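PDB 6UUG: putative dehydrogenase from Pseudomonas fluorescens, which catalyses the flavin-dependent oxygenation of methanesulfinate as the monooxygenase of a two-component system in bacterial sulfur assimilation. Local coordinates for residues F119-P122 against E123-Q126; I211-R214 against Q215-S218; L240-P243 against F244-L247; I102-V105 against F106-H110. All blocks are in the same frame, centred on the assembly; numbering follows the deposited sequence.

Contact 1. Residues F119-P122 against E123-Q126; sequences FSRP and EQWQ
Arg-121 and Glu-123 form a salt bridge at the start of helix 122-135, with Arg-121 NH1 2.6 Å from Glu-123 OE1. The carboxylate oxygen lies in the guanidinium plane, whereas NH1 approaches it from above the carboxylate plane. A second bond ties Arg-121 to Gln-124: the backbone N of Arg-121, the N-cap residue, donates almost straight to Gln-124 OE1 at 2.9 Å. This is the N3-to-N-cap half of a capping box; the reciprocal bond, from the N-cap side chain, is not made by the arginine. The same OE1 sits 3.1 Å above one guanidinium face, with the Gln-124 amide stacked at 17° to that plane; the arginine chain, bent at chi3 (-85°), folds over it. Gln-124 NE2 binds the carbonyls of Ser-231 and Leu-233, so both ends of this amide are engaged. Arg-121 O in turn accepts from Gln-124 N at 2.7 Å and from Trp-125 N at 3.1 Å. An alanine here would remove the guanidinium, and would probably leave the Glu-123 carboxylate without its mate and the Gln-124 amide without a lid on that face. Farther out, Pro-122 CA makes a CH-pi contact over the five-membered ring of Trp-125, 3.7 Å from its centroid. The chemistry thus implies a helix start fastened by backbone capping and a charge pair, while the amide joins it to a neighbouring loop.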
loop_
_atom_site.group_PDB
_atom_site.type_symbol
_atom_site.label_atom_id
_atom_site.label_comp_id
_atom_site.label_asym_id
_atom_site.label_seq_id
_atom_site.Cartn_x
_atom_site.Cartn_y
_atom_site.Cartn_z
ATOM N N PHE A 119 26.578 -31.668 8.048
ATOM C CA PHE A 119 26.048 -32.911 7.488
ATOM C C PHE A 119 27.019 -34.088 7.536
ATOM O O PHE A 119 26.590 -35.220 7.282
ATOM C CB PHE A 119 25.623 -32.729 6.021
ATOM C CG PHE A 119 24.422 -31.847 5.806
ATOM C CD1 PHE A 119 23.683 -31.345 6.864
ATOM C CD2 PHE A 119 24.031 -31.530 4.511
ATOM C CE1 PHE A 119 22.571 -30.530 6.636
ATOM C CE2 PHE A 119 22.923 -30.725 4.265
ATOM C CZ PHE A 119 22.188 -30.223 5.332
ATOM N N SER A 120 28.301 -33.874 7.840
ATOM C CA SER A 120 29.292 -34.943 7.720
ATOM C C SER A 120 30.089 -35.080 9.019
ATOM O O SER A 120 29.901 -34.331 9.982
ATOM C CB SER A 120 30.234 -34.700 6.531
ATOM O OG SER A 120 31.130 -33.626 6.773
ATOM N N ARG A 121 30.993 -36.059 9.031
ATOM C CA ARG A 121 31.776 -36.412 10.206
ATOM C C ARG A 121 33.008 -35.511 10.338
ATOM O O ARG A 121 33.537 -35.030 9.335
ATOM C CB ARG A 121 32.211 -37.872 10.120
ATOM C CG ARG A 121 31.055 -38.862 10.058
ATOM C CD ARG A 121 31.529 -40.279 9.777
ATOM N NE ARG A 121 31.690 -40.539 8.348
ATOM C CZ ARG A 121 32.866 -40.656 7.739
ATOM N NH1 ARG A 121 33.987 -40.538 8.438
ATOM N NH2 ARG A 121 32.925 -40.896 6.432
ATOM N N PRO A 122 33.505 -35.295 11.566
ATOM C CA PRO A 122 34.722 -34.474 11.729
ATOM C C PRO A 122 35.895 -34.929 10.878
ATOM O O PRO A 122 36.648 -34.084 10.380
ATOM C CB PRO A 122 35.026 -34.598 13.230
ATOM C CG PRO A 122 33.687 -34.878 13.853
ATOM C CD PRO A 122 32.977 -35.760 12.862
ATOM N N GLU A 123 36.072 -36.242 10.681
ATOM C CA GLU A 123 37.156 -36.721 9.828
ATOM C C GLU A 123 36.986 -36.283 8.383
ATOM O O GLU A 123 37.942 -36.366 7.604
ATOM C CB GLU A 123 37.253 -38.247 9.882
ATOM C CG GLU A 123 36.989 -38.831 11.252
ATOM C CD GLU A 123 35.540 -39.241 11.423
ATOM O OE1 GLU A 123 35.126 -40.229 10.771
ATOM O OE2 GLU A 123 34.817 -38.566 12.195
ATOM N N GLN A 124 35.789 -35.834 8.005
ATOM C CA GLN A 124 35.550 -35.295 6.675
ATOM C C GLN A 124 35.700 -33.779 6.638
ATOM O O GLN A 124 36.487 -33.251 5.847
ATOM C CB GLN A 124 34.155 -35.701 6.193
ATOM C CG GLN A 124 33.956 -37.192 6.110
ATOM C CD GLN A 124 32.525 -37.556 5.817
ATOM O OE1 GLN A 124 31.714 -37.725 6.727
ATOM N NE2 GLN A 124 32.201 -37.673 4.537
ATOM N N TRP A 125 34.969 -33.058 7.493
ATOM C CA TRP A 125 34.947 -31.608 7.332
ATOM C C TRP A 125 36.174 -30.924 7.931
ATOM O O TRP A 125 36.573 -29.862 7.442
ATOM C CB TRP A 125 33.648 -31.018 7.900
ATOM C CG TRP A 125 33.367 -31.228 9.372
ATOM C CD1 TRP A 125 32.522 -32.146 9.917
ATOM C CD2 TRP A 125 33.880 -30.458 10.469
ATOM N NE1 TRP A 125 32.485 -32.006 11.285
ATOM C CE2 TRP A 125 33.317 -30.984 11.648
ATOM C CE3 TRP A 125 34.763 -29.377 10.567
ATOM C CZ2 TRP A 125 33.611 -30.472 12.913
ATOM C CZ3 TRP A 125 35.052 -28.866 11.821
ATOM C CH2 TRP A 125 34.476 -29.413 12.978
ATOM N N GLN A 126 36.818 -31.518 8.944
ATOM C CA GLN A 126 38.016 -30.877 9.488
ATOM C C GLN A 126 39.131 -30.781 8.453
ATOM O O GLN A 126 39.679 -29.678 8.276
ATOM C CB GLN A 126 38.468 -31.589 10.773
ATOM C CG GLN A 126 37.519 -31.401 11.955
ATOM C CD GLN A 126 38.037 -32.014 13.246
ATOM O OE1 GLN A 126 37.778 -31.506 14.339
ATOM N NE2 GLN A 126 38.768 -33.116 13.126
HETATM O O HOH W 1 30.366 -33.266 13.228
#

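Contact 2. Residues I211-R214 against Q215-S218; sequences IGQR and QTDS
Gln-213 and Thr-216 close a type I beta turn in the loop that leads from strand 202-204 to strand 221-228. The backbone bond of the turn, Thr-216 N to Gln-213 O, is weak at 3.4 Å, and the threonine side chain supplements it: Thr-216 OG1 donates to the same carbonyl oxygen at 2.9 Å. The hydroxyl can do this because chi1 of 59° places OG1 between the backbone N and the carbonyl carbon, turned back over the turn. Its other branch, CG2, lies beside the backbone N and touches Gln-213 NE2 at 3.9 Å. Trp-208 NE1 is a further donor to Gln-213 O, which therefore gathers bonds from two side chains as well as from the turn itself.

The Gln-213 chain is bent at chi2 (-56°), and its amide serves neighbours outside the turn: OE1 bonds to Ser-100 OG and NE2 to His-104 ND1, both on helix 100-119. At the turn's two central positions the chains diverge from its interior. Arg-214, kinked at chi3 (43°), brings its NE to Asp-51 O, while Gln-215 OE1 accepts from Arg-50; together with those of Gln-213, these bonds tie the buried turn to helix 100-119 and to the end of helix 32-53. Gln-215 stays extended beyond CG, and its CG lies 3.5 Å from Arg-214 O. A water molecule accepts from Asp-217 N at 3.0 Å and lies 3.1 Å from Arg-214 O.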
loop_
_atom_site.group_PDB
_atom_site.type_symbol
_atom_site.label_atom_id
_atom_site.label_comp_id
_atom_site.label_asym_id
_atom_site.label_seq_id
_atom_site.Cartn_x
_atom_site.Cartn_y
_atom_site.Cartn_z
ATOM N N ILE A 211 18.196 -11.518 -15.796
ATOM C CA ILE A 211 18.107 -10.056 -15.764
ATOM C C ILE A 211 18.813 -9.490 -14.538
ATOM O O ILE A 211 19.236 -8.325 -14.545
ATOM C CB ILE A 211 16.646 -9.567 -15.830
ATOM C CG1 ILE A 211 15.856 -10.065 -14.614
ATOM C CG2 ILE A 211 16.010 -9.970 -17.166
ATOM C CD1 ILE A 211 14.764 -9.115 -14.144
ATOM N N GLY A 212 18.946 -10.287 -13.468
ATOM C CA GLY A 212 19.684 -9.879 -12.293
ATOM C C GLY A 212 20.650 -10.974 -11.871
ATOM O O GLY A 212 20.652 -12.077 -12.426
ATOM N N GLN A 213 21.469 -10.653 -10.861
ATOM C CA GLN A 213 22.483 -11.586 -10.357
ATOM C C GLN A 213 23.367 -12.108 -11.486
ATOM O O GLN A 213 23.667 -13.304 -11.567
ATOM C CB GLN A 213 21.831 -12.753 -9.610
ATOM C CG GLN A 213 21.090 -12.347 -8.353
ATOM C CD GLN A 213 21.969 -11.586 -7.374
ATOM O OE1 GLN A 213 22.094 -10.366 -7.459
ATOM N NE2 GLN A 213 22.584 -12.309 -6.437
ATOM N N ARG A 214 23.802 -11.200 -12.360
ATOM C CA ARG A 214 24.351 -11.594 -13.655
ATOM C C ARG A 214 25.782 -12.116 -13.587
ATOM O O ARG A 214 26.334 -12.477 -14.632
ATOM C CB ARG A 214 24.268 -10.417 -14.631
ATOM C CG ARG A 214 22.824 -10.068 -14.992
ATOM C CD ARG A 214 22.704 -8.921 -15.995
ATOM N NE ARG A 214 23.662 -9.015 -17.095
ATOM C CZ ARG A 214 23.562 -9.852 -18.129
ATOM N NH1 ARG A 214 22.545 -10.703 -18.217
ATOM N NH2 ARG A 214 24.495 -9.846 -19.077
ATOM N N GLN A 215 26.395 -12.180 -12.401
ATOM C CA GLN A 215 27.755 -12.698 -12.283
ATOM C C GLN A 215 27.854 -13.779 -11.209
ATOM O O GLN A 215 28.922 -13.983 -10.628
ATOM C CB GLN A 215 28.752 -11.569 -12.011
ATOM C CG GLN A 215 28.943 -10.621 -13.207
ATOM C CD GLN A 215 30.197 -9.763 -13.100
ATOM O OE1 GLN A 215 30.411 -9.065 -12.103
ATOM N NE2 GLN A 215 31.047 -9.823 -14.130
ATOM N N THR A 216 26.758 -14.500 -10.956
ATOM C CA THR A 216 26.751 -15.622 -10.021
ATOM C C THR A 216 26.966 -16.977 -10.695
ATOM O O THR A 216 27.001 -17.995 -9.995
ATOM C CB THR A 216 25.433 -15.656 -9.234
ATOM O OG1 THR A 216 24.325 -15.771 -10.145
ATOM C CG2 THR A 216 25.280 -14.391 -8.404
ATOM N N ASP A 217 27.099 -17.022 -12.026
ATOM C CA ASP A 217 27.368 -18.271 -12.753
ATOM C C ASP A 217 26.322 -19.347 -12.457
ATOM O O ASP A 217 26.642 -20.534 -12.390
ATOM C CB ASP A 217 28.772 -18.810 -12.436
ATOM C CG ASP A 217 29.878 -17.838 -12.805
ATOM O OD1 ASP A 217 29.836 -17.279 -13.925
ATOM O OD2 ASP A 217 30.794 -17.635 -11.971
ATOM N N SER A 218 25.059 -18.946 -12.287
ATOM C CA SER A 218 24.040 -19.899 -11.843
ATOM C C SER A 218 23.498 -20.739 -12.999
ATOM O O SER A 218 22.311 -21.088 -13.011
ATOM C CB SER A 218 22.883 -19.175 -11.134
ATOM O OG SER A 218 23.288 -18.578 -9.909
HETATM O O HOH W 2 27.485 -15.393 -14.502
#

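Contact 3. Residues L240-P243 against F244-L247; sequences LSTP and FACL
Thr-242 begins an ST motif with Ala-245 and Cys-246, in the loop just ahead of helix 247-277. Its hydroxyl oxygen OG1 accepts from Ala-245 N at 3.1 Å in a nearly straight bond (173°), and its carbonyl O accepts from Cys-246 N at 2.8 Å, with the donor close to the C=O axis. The hydroxyl meets the amide because chi1 of 67° sets OG1 between the backbone N and the carbonyl carbon, facing the turn that follows; Pro-243 lies at the bend. A valine in its place would lack the hydroxyl and would probably leave the Ala-245 amide without its acceptor, weakening the hold on the turn. A type I beta turn from Phe-244 to Leu-247 continues the winding.

Around these two bonds the packing is mixed. Ser-241 OG touches Ala-245 CB at 3.3 Å, while the hydroxyl itself is bonded to Gly-238 O. Cys-246 SG, beside its own backbone N, is directed back at the start of the loop, 3.7 Å from Leu-240 CA and 4.0 Å from Leu-240 CD2. Phe-244 instead turns its ring away from 240-243 to meet Trp-325, so this ring lies between helix 294-327 and the end of helix 100-119. A water molecule bridges the two segments, accepting from Leu-240 N at 2.8 Å and donating to Ala-245 O at 3.2 Å.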
loop_
_atom_site.group_PDB
_atom_site.type_symbol
_atom_site.label_atom_id
_atom_site.label_comp_id
_atom_site.label_asym_id
_atom_site.label_seq_id
_atom_site.Cartn_x
_atom_site.Cartn_y
_atom_site.Cartn_z
ATOM N N LEU A 240 18.670 -32.676 7.125
ATOM C CA LEU A 240 17.347 -32.679 7.759
ATOM C C LEU A 240 17.231 -33.762 8.828
ATOM O O LEU A 240 16.319 -34.597 8.814
ATOM C CB LEU A 240 16.238 -32.818 6.709
ATOM C CG LEU A 240 16.105 -31.622 5.760
ATOM C CD1 LEU A 240 15.067 -31.878 4.676
ATOM C CD2 LEU A 240 15.781 -30.336 6.528
ATOM N N SER A 241 18.172 -33.725 9.778
ATOM C CA SER A 241 18.291 -34.758 10.788
ATOM C C SER A 241 18.105 -34.109 12.144
ATOM O O SER A 241 16.956 -33.955 12.604
ATOM C CB SER A 241 19.621 -35.509 10.588
ATOM O OG SER A 241 20.724 -34.626 10.617
ATOM N N THR A 242 19.170 -33.719 12.845
ATOM C CA THR A 242 19.030 -33.040 14.129
ATOM C C THR A 242 18.668 -31.569 13.924
ATOM O O THR A 242 18.890 -31.021 12.838
ATOM C CB THR A 242 20.328 -33.114 14.923
ATOM O OG1 THR A 242 21.338 -32.335 14.260
ATOM C CG2 THR A 242 20.803 -34.559 15.060
ATOM N N PRO A 243 18.143 -30.901 14.968
ATOM C CA PRO A 243 17.934 -29.444 14.880
ATOM C C PRO A 243 19.168 -28.668 14.452
ATOM O O PRO A 243 19.067 -27.725 13.648
ATOM C CB PRO A 243 17.512 -29.069 16.310
ATOM C CG PRO A 243 16.843 -30.284 16.836
ATOM C CD PRO A 243 17.583 -31.462 16.214
ATOM N N PHE A 244 20.339 -29.037 14.977
ATOM C CA PHE A 244 21.585 -28.387 14.575
ATOM C C PHE A 244 21.843 -28.569 13.080
ATOM O O PHE A 244 22.136 -27.598 12.369
ATOM C CB PHE A 244 22.734 -28.940 15.433
ATOM C CG PHE A 244 24.072 -28.279 15.200
ATOM C CD1 PHE A 244 24.231 -26.912 15.364
ATOM C CD2 PHE A 244 25.185 -29.043 14.854
ATOM C CE1 PHE A 244 25.462 -26.308 15.157
ATOM C CE2 PHE A 244 26.412 -28.451 14.661
ATOM C CZ PHE A 244 26.556 -27.084 14.812
ATOM N N ALA A 245 21.724 -29.804 12.575
ATOM C CA ALA A 245 21.842 -30.009 11.135
ATOM C C ALA A 245 20.809 -29.183 10.376
ATOM O O ALA A 245 21.083 -28.679 9.278
ATOM C CB ALA A 245 21.688 -31.493 10.791
ATOM N N CYS A 246 19.614 -29.046 10.944
ATOM C CA CYS A 246 18.540 -28.280 10.321
ATOM C C CYS A 246 18.786 -26.781 10.365
ATOM O O CYS A 246 17.934 -26.018 9.887
ATOM C CB CYS A 246 17.208 -28.623 10.986
ATOM S SG CYS A 246 16.589 -30.289 10.496
ATOM N N LEU A 247 19.920 -26.325 10.903
ATOM C CA LEU A 247 20.280 -24.927 10.698
ATOM C C LEU A 247 20.705 -24.636 9.267
ATOM O O LEU A 247 20.719 -23.468 8.871
ATOM C CB LEU A 247 21.410 -24.500 11.631
ATOM C CG LEU A 247 21.130 -24.379 13.121
ATOM C CD1 LEU A 247 22.445 -24.020 13.822
ATOM C CD2 LEU A 247 20.029 -23.386 13.468
HETATM O O HOH W 3 19.121 -29.898 7.017
#

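Contact 4. Residues I102-V105 against F106-H110; sequences IAHV and FGFHH
His-104 and Phe-108 lie one turn apart on helix 100-119, in a largely buried part of the helix close to the centre of the folded chain, and their rings form an edge-to-face (T-shaped) pair. The His-104 side chain can be followed outward. Its CB rests against the methyl CG2 of Thr-216, 3.6 Å away. From there CG extends opposite the backbone N (chi1 -169°), which carries the ring alongside the Phe-108 side chain. CD2 reaches Phe-108 CD1 at 3.8 Å. At the tip, NE2 sits over the centre of the phenyl face, 3.7 Å above its plane, and has no hydrogen-bonding partner in the model. ND1 is taken by Gln-213, which probably helps to hold the ring's rotation. The two planes stand at 70°, with centroids 4.7 Å apart. Phe-256 adds a further edge-to-face contact to the same imidazole, so this histidine combines one polar tether with an aromatic setting.

Along the backbone the helix is regular: Phe-106 N, Gly-107 N, Phe-108 N and His-109 N each bond to the carbonyl four residues earlier. Phe-106 packs edge-to-face with Phe-95 of helix 85-96, and His-109 bonds through NE2 to Leu-70 O and through ND1 to Trp-139 N. On the Phe-106 flank the fit to the backbone is close, with CB 3.2 Å from Ile-102 O.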
loop_
_atom_site.group_PDB
_atom_site.type_symbol
_atom_site.label_atom_id
_atom_site.label_comp_id
_atom_site.label_asym_id
_atom_site.label_seq_id
_atom_site.Cartn_x
_atom_site.Cartn_y
_atom_site.Cartn_z
ATOM N N ILE A 102 28.644 -10.762 -6.398
ATOM C CA ILE A 102 29.773 -11.142 -5.555
ATOM C C ILE A 102 29.284 -11.512 -4.161
ATOM O O ILE A 102 29.752 -12.490 -3.559
ATOM C CB ILE A 102 30.808 -10.001 -5.534
ATOM C CG1 ILE A 102 31.620 -10.037 -6.829
ATOM C CG2 ILE A 102 31.735 -10.103 -4.331
ATOM C CD1 ILE A 102 32.481 -11.291 -6.961
ATOM N N ALA A 103 28.318 -10.753 -3.629
ATOM C CA ALA A 103 27.784 -11.095 -2.314
ATOM C C ALA A 103 27.187 -12.494 -2.321
ATOM O O ALA A 103 27.356 -13.254 -1.360
ATOM C CB ALA A 103 26.738 -10.069 -1.883
ATOM N N HIS A 104 26.497 -12.849 -3.408
ATOM C CA HIS A 104 25.838 -14.150 -3.522
ATOM C C HIS A 104 26.840 -15.297 -3.538
ATOM O O HIS A 104 26.689 -16.274 -2.801
ATOM C CB HIS A 104 24.987 -14.157 -4.791
ATOM C CG HIS A 104 24.044 -15.315 -4.914
ATOM N ND1 HIS A 104 22.877 -15.227 -5.641
ATOM C CD2 HIS A 104 24.093 -16.581 -4.436
ATOM C CE1 HIS A 104 22.245 -16.387 -5.602
ATOM N NE2 HIS A 104 22.962 -17.227 -4.881
ATOM N N VAL A 105 27.855 -15.219 -4.401
ATOM C CA VAL A 105 28.791 -16.337 -4.465
ATOM C C VAL A 105 29.641 -16.399 -3.210
ATOM O O VAL A 105 30.029 -17.488 -2.790
ATOM C CB VAL A 105 29.665 -16.265 -5.729
ATOM C CG1 VAL A 105 28.803 -16.557 -6.952
ATOM C CG2 VAL A 105 30.366 -14.930 -5.828
ATOM N N PHE A 106 29.943 -15.252 -2.592
ATOM C CA PHE A 106 30.676 -15.264 -1.322
ATOM C C PHE A 106 29.838 -15.904 -0.219
ATOM O O PHE A 106 30.313 -16.792 0.506
ATOM C CB PHE A 106 31.088 -13.838 -0.942
ATOM C CG PHE A 106 31.832 -13.746 0.363
ATOM C CD1 PHE A 106 33.182 -14.061 0.425
ATOM C CD2 PHE A 106 31.186 -13.346 1.523
ATOM C CE1 PHE A 106 33.878 -13.977 1.618
ATOM C CE2 PHE A 106 31.880 -13.262 2.731
ATOM C CZ PHE A 106 33.232 -13.578 2.775
ATOM N N GLY A 107 28.584 -15.470 -0.081
ATOM C CA GLY A 107 27.709 -16.067 0.914
ATOM C C GLY A 107 27.466 -17.546 0.677
ATOM O O GLY A 107 27.460 -18.342 1.622
ATOM N N PHE A 108 27.297 -17.946 -0.588
ATOM C CA PHE A 108 27.083 -19.363 -0.866
ATOM C C PHE A 108 28.340 -20.188 -0.606
ATOM O O PHE A 108 28.237 -21.337 -0.179
ATOM C CB PHE A 108 26.590 -19.551 -2.299
ATOM C CG PHE A 108 25.111 -19.764 -2.390
ATOM C CD1 PHE A 108 24.248 -19.040 -1.592
ATOM C CD2 PHE A 108 24.581 -20.692 -3.275
ATOM C CE1 PHE A 108 22.873 -19.237 -1.666
ATOM C CE2 PHE A 108 23.211 -20.891 -3.356
ATOM C CZ PHE A 108 22.359 -20.160 -2.552
ATOM N N HIS A 109 29.528 -19.621 -0.844
ATOM C CA HIS A 109 30.760 -20.293 -0.436
ATOM C C HIS A 109 30.710 -20.671 1.048
ATOM O O HIS A 109 30.947 -21.826 1.422
ATOM C CB HIS A 109 31.959 -19.389 -0.761
ATOM C CG HIS A 109 33.208 -19.745 -0.021
ATOM N ND1 HIS A 109 34.105 -20.682 -0.487
ATOM C CD2 HIS A 109 33.702 -19.299 1.159
ATOM C CE1 HIS A 109 35.103 -20.794 0.375
ATOM N NE2 HIS A 109 34.880 -19.971 1.385
ATOM N N HIS A 110 30.350 -19.722 1.918
ATOM C CA HIS A 110 30.341 -20.068 3.342
ATOM C C HIS A 110 29.182 -20.997 3.689
ATOM O O HIS A 110 29.280 -21.785 4.642
ATOM C CB HIS A 110 30.333 -18.790 4.187
ATOM C CG HIS A 110 31.626 -18.036 4.100
ATOM N ND1 HIS A 110 32.780 -18.490 4.699
ATOM C CD2 HIS A 110 31.968 -16.910 3.427
ATOM C CE1 HIS A 110 33.772 -17.663 4.427
ATOM N NE2 HIS A 110 33.308 -16.698 3.651
#

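Overall arrangement
Contacts 2 and 4 are the buried ones and touch each other, joining the turn before strand 221-228 to helix 100-119 through the Gln-213 to His-104 hydrogen bond and Thr-216 packing. Contacts 1 and 3 lie farther out and are partly exposed; they meet where Phe-119 CE1 packs on Ala-245 O, and their centres are about 15 Å apart. Contact 4 and contact 1 occupy successive helices, 100-119 and 122-135. Their chemistry follows their place: an aromatic pair in the core helix, a backbone turn reinforced by a threonine in contact 2, an ST motif in contact 3, and a capped helix start with a salt bridge in contact 1.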